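Side-chain contacts in S3-RNase (Pyrus pyrifolia, PDB 1IQQ), which cleaves RNA as a pistil ribonuclease of the T2 family and takes part in the self-incompatibility by which the pear rejects its own pollen: residues L12-S17 against P69-R74; P151-Q156 against T162-I167. All blocks are in the same frame, centred on the assembly; numbering follows the deposited sequence.

Contact 1 (L12-S17 against P69-R74)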
loop_
_atom_site.group_PDB
_atom_site.type_symbol
_atom_site.label_atom_id
_atom_site.label_comp_id
_atom_site.label_asym_id
_atom_site.label_seq_id
_atom_site.Cartn_x
_atom_site.Cartn_y
_atom_site.Cartn_z
ATOM N N LEU A 12 -0.049 5.451 11.681
ATOM C CA LEU A 12 0.521 5.566 13.041
ATOM C C LEU A 12 1.905 4.976 13.077
ATOM O O LEU A 12 2.845 5.561 13.654
ATOM C CB LEU A 12 -0.377 4.847 14.056
ATOM C CG LEU A 12 -0.036 5.106 15.527
ATOM C CD1 LEU A 12 -0.628 6.505 15.974
ATOM C CD2 LEU A 12 -0.677 4.065 16.397
ATOM N N ALA A 13 2.103 3.837 12.425
ATOM C CA ALA A 13 3.409 3.221 12.422
ATOM C C ALA A 13 4.411 3.874 11.485
ATOM O O ALA A 13 5.626 3.972 11.777
ATOM C CB ALA A 13 3.253 1.705 12.073
ATOM N N VAL A 14 3.957 4.323 10.323
ATOM C CA VAL A 14 4.837 5.020 9.389
ATOM C C VAL A 14 5.456 6.232 10.098
ATOM O O VAL A 14 6.643 6.497 9.930
ATOM C CB VAL A 14 4.024 5.562 8.159
ATOM C CG1 VAL A 14 4.897 6.390 7.217
ATOM C CG2 VAL A 14 3.443 4.358 7.389
ATOM N N CYS A 15 4.622 6.917 10.886
ATOM C CA CYS A 15 5.105 8.171 11.574
ATOM C C CYS A 15 5.962 7.888 12.761
ATOM O O CYS A 15 6.446 8.831 13.418
ATOM C CB CYS A 15 3.888 8.983 11.965
ATOM S SG CYS A 15 3.141 9.660 10.451
ATOM N N ASN A 16 6.161 6.601 13.047
ATOM C CA ASN A 16 7.045 6.127 14.127
ATOM C C ASN A 16 8.242 5.426 13.479
ATOM O O ASN A 16 9.057 4.831 14.173
ATOM C CB ASN A 16 6.221 5.131 14.989
ATOM C CG ASN A 16 6.847 4.808 16.335
ATOM O OD1 ASN A 16 7.368 5.673 17.016
ATOM N ND2 ASN A 16 6.756 3.535 16.748
ATOM N N SER A 17 8.359 5.475 12.144
ATOM C CA SER A 17 9.411 4.748 11.447
ATOM C C SER A 17 10.819 5.357 11.326
ATOM O O SER A 17 11.804 4.603 11.235
ATOM C CB SER A 17 8.940 4.389 10.025
ATOM O OG SER A 17 9.005 5.543 9.175
ATOM N N PRO A 69 -2.753 10.211 1.173
ATOM C CA PRO A 69 -1.982 11.397 1.626
ATOM C C PRO A 69 -0.480 11.146 1.728
ATOM O O PRO A 69 -0.029 10.028 1.906
ATOM C CB PRO A 69 -2.533 11.635 3.044
ATOM C CG PRO A 69 -2.933 10.180 3.493
ATOM C CD PRO A 69 -3.616 9.671 2.249
ATOM N N ASN A 70 0.320 12.212 1.614
ATOM C CA ASN A 70 1.748 12.186 1.955
ATOM C C ASN A 70 1.627 12.424 3.471
ATOM O O ASN A 70 1.312 13.535 3.934
ATOM C CB ASN A 70 2.463 13.411 1.314
ATOM C CG ASN A 70 3.877 13.535 1.747
ATOM O OD1 ASN A 70 4.270 12.992 2.772
ATOM N ND2 ASN A 70 4.651 14.319 1.009
ATOM N N VAL A 71 1.807 11.361 4.247
ATOM C CA VAL A 71 1.648 11.430 5.680
ATOM C C VAL A 71 2.671 12.300 6.397
ATOM O O VAL A 71 2.405 12.725 7.531
ATOM C CB VAL A 71 1.680 9.993 6.298
ATOM C CG1 VAL A 71 0.528 9.196 5.734
ATOM C CG2 VAL A 71 2.982 9.317 6.010
ATOM N N PHE A 72 3.802 12.557 5.772
ATOM C CA PHE A 72 4.847 13.376 6.412
ATOM C C PHE A 72 4.528 14.869 6.315
ATOM O O PHE A 72 4.847 15.636 7.267
ATOM C CB PHE A 72 6.207 13.097 5.749
ATOM C CG PHE A 72 6.650 11.672 5.944
ATOM C CD1 PHE A 72 7.319 11.314 7.117
ATOM C CD2 PHE A 72 6.346 10.704 5.024
ATOM C CE1 PHE A 72 7.673 10.000 7.379
ATOM C CE2 PHE A 72 6.694 9.343 5.269
ATOM C CZ PHE A 72 7.356 9.009 6.455
ATOM N N ASP A 73 3.885 15.298 5.229
ATOM C CA ASP A 73 3.592 16.743 5.040
ATOM C C ASP A 73 2.596 16.854 3.893
ATOM O O ASP A 73 2.994 16.726 2.703
ATOM C CB ASP A 73 4.887 17.480 4.722
ATOM C CG ASP A 73 4.712 19.001 4.618
ATOM O OD1 ASP A 73 3.577 19.489 4.656
ATOM O OD2 ASP A 73 5.753 19.661 4.483
ATOM N N ARG A 74 1.344 17.074 4.262
ATOM C CA ARG A 74 0.283 17.177 3.266
ATOM C C ARG A 74 0.468 18.351 2.283
ATOM O O ARG A 74 -0.119 18.356 1.193
ATOM C CB ARG A 74 -1.076 17.264 3.939
ATOM C CG ARG A 74 -1.357 18.579 4.672
ATOM C CD ARG A 74 -2.790 18.587 5.189
ATOM N NE ARG A 74 -3.668 18.074 4.141
ATOM C CZ ARG A 74 -4.870 17.522 4.333
ATOM N NH1 ARG A 74 -5.392 17.398 5.566
ATOM N NH2 ARG A 74 -5.538 17.058 3.283
#
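V14 turns its CG1 anti to its own backbone N (chi1 176°), which carries that methyl off the end of helix 11-14 and into the notch between V71 and F72. On the other side, V71 has CG1 anti to its carbonyl carbon (chi1 -62°), which leaves CG2 between the backbone N and the carbonyl carbon, and that methyl meets V14 CG1 at 3.7 Å. The same V14 CG1 approaches F72 CZ, also at 3.7 Å, from an oblique direction relative to the ring. The V14 side chain stands roughly perpendicular to both partners, and its single methyl CG1 is shared between V71 CG2 and F72 CZ. Valine suits the place because a methyl branching directly at CB packs close to the backbone and offers an apolar surface to both a methyl and a ring. C15 adds a looser contact, its SG 4.4 Å from V71 CB; the sulfur is fixed by the disulfide to C22.

Each side of this small apolar patch keeps its own shape by polar bonds. In the type I turn from V14 to S17, the carbonyl O of V14 receives both the backbone N and the hydroxyl of S17, with S17 OG 2.7 Å from V14 O in the carbonyl plane. Across from it, N70 forms an Asx turn: F72 N donates to N70 OD1 over 3.1 Å, and OD1 lies at the edge of the F72 ring, in its plane. N70 and V71 probably bind the RNA 3'-phosphate, as in related T2 ribonucleases.

V71 also packs on Q9 and Q11, F72 reaches T20, and V14 touches Q9 of strand 3-10 and V165 of strand 161-171. The contact thus joins the C-terminal end of helix 11-14, beside the central sheet, to the loop linking helix 58-67 with helix 77-89.

Contact 2 (P151-Q156 against T162-I167)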
loop_
_atom_site.group_PDB
_atom_site.type_symbol
_atom_site.label_atom_id
_atom_site.label_comp_id
_atom_site.label_asym_id
_atom_site.label_seq_id
_atom_site.Cartn_x
_atom_site.Cartn_y
_atom_site.Cartn_z
ATOM N N PRO A 151 -0.838 -12.081 1.089
ATOM C CA PRO A 151 -0.316 -10.708 1.029
ATOM C C PRO A 151 1.143 -10.680 1.426
ATOM O O PRO A 151 1.647 -11.651 1.944
ATOM C CB PRO A 151 -1.171 -9.964 2.054
ATOM C CG PRO A 151 -1.400 -11.046 3.141
ATOM C CD PRO A 151 -1.610 -12.359 2.311
ATOM N N LYS A 152 1.775 -9.559 1.128
ATOM C CA LYS A 152 3.151 -9.312 1.557
ATOM C C LYS A 152 3.045 -8.288 2.689
ATOM O O LYS A 152 2.418 -7.178 2.556
ATOM C CB LYS A 152 4.006 -8.781 0.401
ATOM C CG LYS A 152 5.426 -8.381 0.886
ATOM C CD LYS A 152 6.360 -8.160 -0.326
ATOM C CE LYS A 152 7.762 -7.718 0.184
ATOM N NZ LYS A 152 8.626 -7.580 -1.053
ATOM N N LEU A 153 3.674 -8.618 3.836
ATOM C CA LEU A 153 3.616 -7.748 5.013
ATOM C C LEU A 153 4.983 -7.141 5.332
ATOM O O LEU A 153 6.022 -7.774 5.134
ATOM C CB LEU A 153 3.150 -8.544 6.218
ATOM C CG LEU A 153 1.651 -8.612 6.507
ATOM C CD1 LEU A 153 0.937 -9.213 5.311
ATOM C CD2 LEU A 153 1.420 -9.482 7.731
ATOM N N LYS A 154 4.945 -5.927 5.878
ATOM C CA LYS A 154 6.160 -5.218 6.319
ATOM C C LYS A 154 5.933 -4.821 7.757
ATOM O O LYS A 154 4.870 -4.290 8.113
ATOM C CB LYS A 154 6.369 -3.926 5.519
ATOM C CG LYS A 154 7.652 -3.239 5.975
ATOM C CD LYS A 154 7.906 -1.955 5.125
ATOM C CE LYS A 154 9.326 -1.461 5.247
ATOM N NZ LYS A 154 9.531 -0.466 4.125
ATOM N N CYS A 155 6.947 -5.063 8.597
ATOM C CA CYS A 155 6.896 -4.687 10.017
ATOM C C CYS A 155 8.162 -3.837 10.338
ATOM O O CYS A 155 9.037 -3.695 9.487
ATOM C CB CYS A 155 6.940 -5.926 10.897
ATOM S SG CYS A 155 5.350 -6.815 10.944
ATOM N N GLN A 156 8.199 -3.279 11.555
ATOM C CA GLN A 156 9.422 -2.572 11.964
ATOM C C GLN A 156 9.619 -2.826 13.433
ATOM O O GLN A 156 8.657 -2.993 14.200
ATOM C CB GLN A 156 9.307 -1.053 11.730
ATOM C CG GLN A 156 8.186 -0.420 12.483
ATOM C CD GLN A 156 7.927 1.026 12.031
ATOM O OE1 GLN A 156 8.498 1.452 11.069
ATOM N NE2 GLN A 156 7.023 1.725 12.715
ATOM N N THR A 162 7.698 -4.852 18.064
ATOM C CA THR A 162 7.646 -5.006 16.588
ATOM C C THR A 162 6.222 -4.580 16.205
ATOM O O THR A 162 5.259 -5.026 16.819
ATOM C CB THR A 162 7.761 -6.423 16.130
ATOM O OG1 THR A 162 9.076 -6.907 16.462
ATOM C CG2 THR A 162 7.525 -6.530 14.641
ATOM N N GLU A 163 6.109 -3.625 15.273
ATOM C CA GLU A 163 4.759 -3.243 14.807
ATOM C C GLU A 163 4.544 -3.447 13.316
ATOM O O GLU A 163 5.475 -3.397 12.494
ATOM C CB GLU A 163 4.478 -1.821 15.109
ATOM C CG GLU A 163 5.500 -0.959 14.742
ATOM C CD GLU A 163 5.342 0.306 15.610
ATOM O OE1 GLU A 163 5.000 0.178 16.787
ATOM O OE2 GLU A 163 5.557 1.376 15.093
ATOM N N LEU A 164 3.284 -3.728 12.992
ATOM C CA LEU A 164 2.845 -3.872 11.566
ATOM C C LEU A 164 2.892 -2.462 10.907
ATOM O O LEU A 164 2.417 -1.470 11.477
ATOM C CB LEU A 164 1.391 -4.385 11.592
ATOM C CG LEU A 164 0.717 -4.545 10.242
ATOM C CD1 LEU A 164 1.490 -5.698 9.439
ATOM C CD2 LEU A 164 -0.749 -4.954 10.462
ATOM N N VAL A 165 3.415 -2.403 9.688
ATOM C CA VAL A 165 3.545 -1.104 9.001
ATOM C C VAL A 165 2.894 -1.130 7.604
ATOM O O VAL A 165 2.198 -0.155 7.265
ATOM C CB VAL A 165 5.000 -0.730 8.815
ATOM C CG1 VAL A 165 5.098 0.752 8.307
ATOM C CG2 VAL A 165 5.752 -0.847 10.176
ATOM N N GLU A 166 3.091 -2.158 6.790
ATOM C CA GLU A 166 2.498 -2.151 5.441
ATOM C C GLU A 166 1.910 -3.497 5.097
ATOM O O GLU A 166 2.406 -4.555 5.582
ATOM C CB GLU A 166 3.522 -1.812 4.287
ATOM C CG GLU A 166 4.183 -0.473 4.418
ATOM C CD GLU A 166 5.119 -0.186 3.266
ATOM O OE1 GLU A 166 5.604 -1.053 2.572
ATOM O OE2 GLU A 166 5.415 1.019 3.066
ATOM N N ILE A 167 0.846 -3.453 4.296
ATOM C CA ILE A 167 0.233 -4.701 3.777
ATOM C C ILE A 167 0.035 -4.484 2.295
ATOM O O ILE A 167 -0.514 -3.451 1.874
ATOM C CB ILE A 167 -1.085 -5.036 4.463
ATOM C CG1 ILE A 167 -0.798 -5.563 5.881
ATOM C CG2 ILE A 167 -1.805 -6.165 3.674
ATOM C CD1 ILE A 167 -2.039 -5.854 6.769
#
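Q156 meets two residues of the opposite strand, V165 and E163, along its length. Its CB lies 3.9 Å from V165 CG2, and the chain then leaves between the backbone N and the carbonyl carbon (chi1 60°), which brings CG and the rest of the chain closer to the neighbouring strand. There CG closes to 3.4 Å on the same V165 methyl and also touches E163 CG. CD stays against V165 CG2, and OE1 passes a little farther from it. At the tip, NE2 donates to E163 OE2 over 2.8 Å; the oxygen lies in the amide plane and is met on its anti side, while amide and carboxylate planes stand 33° apart. Glutamine fits here because a long methylene stem packs on the valine and its neutral amide still supplies N-H groups: NE2 bonds A13 O as well, and E163 OE2 takes a second bond from N16 ND2.

The strands form the antiparallel hairpin of 152-158 and 161-171, interrupted by a classic beta bulge: V165 and E166 both face K154, and K154 O accepts from both their backbone N atoms. The extra residue shifts the register by one and points V165 toward the partner strand.

K154 and E166 extend alongside each other in the same sense, and K154 CD lies 3.6 Å from E166 OE1. The charged ends, K154 NZ and E166 OE1, remain 4.3 Å apart, too far for a salt bridge. E166 also touches H33, the catalytic proton donor. On the other face, L153 CG packs 4.0 Å from I167 CG1 and 4.1 Å from L164 CD1. L153 also packs on L135 and I138 of helix 135-143, while L164 and I167 touch F30 of strand 30-38. C155 SG joins this apolar row and is tied to C193 by a disulfide.

Overall arrangement
Contact 1 and contact 2 have centres 15 Å apart and meet directly where helix 11-14 and the turn that follows it lie against the hairpin. Two probable hydrogen bonds connect them: A13 O to Q156 NE2 at 2.8 Å and N16 ND2 to E163 OE2 at 3.0 Å, while A13 CB packs on L164 O. Both reach the active-site region. The side chain of V14 in contact 1 comes about 4 Å from that of Q9 and about 6 Å from that of H33, and E166 in contact 2 comes about 4 Å from each. N70 and V71 supply probable RNA-binding residues from within contact 1, whereas contact 2 borders the site through E166, beside the proton donor H33.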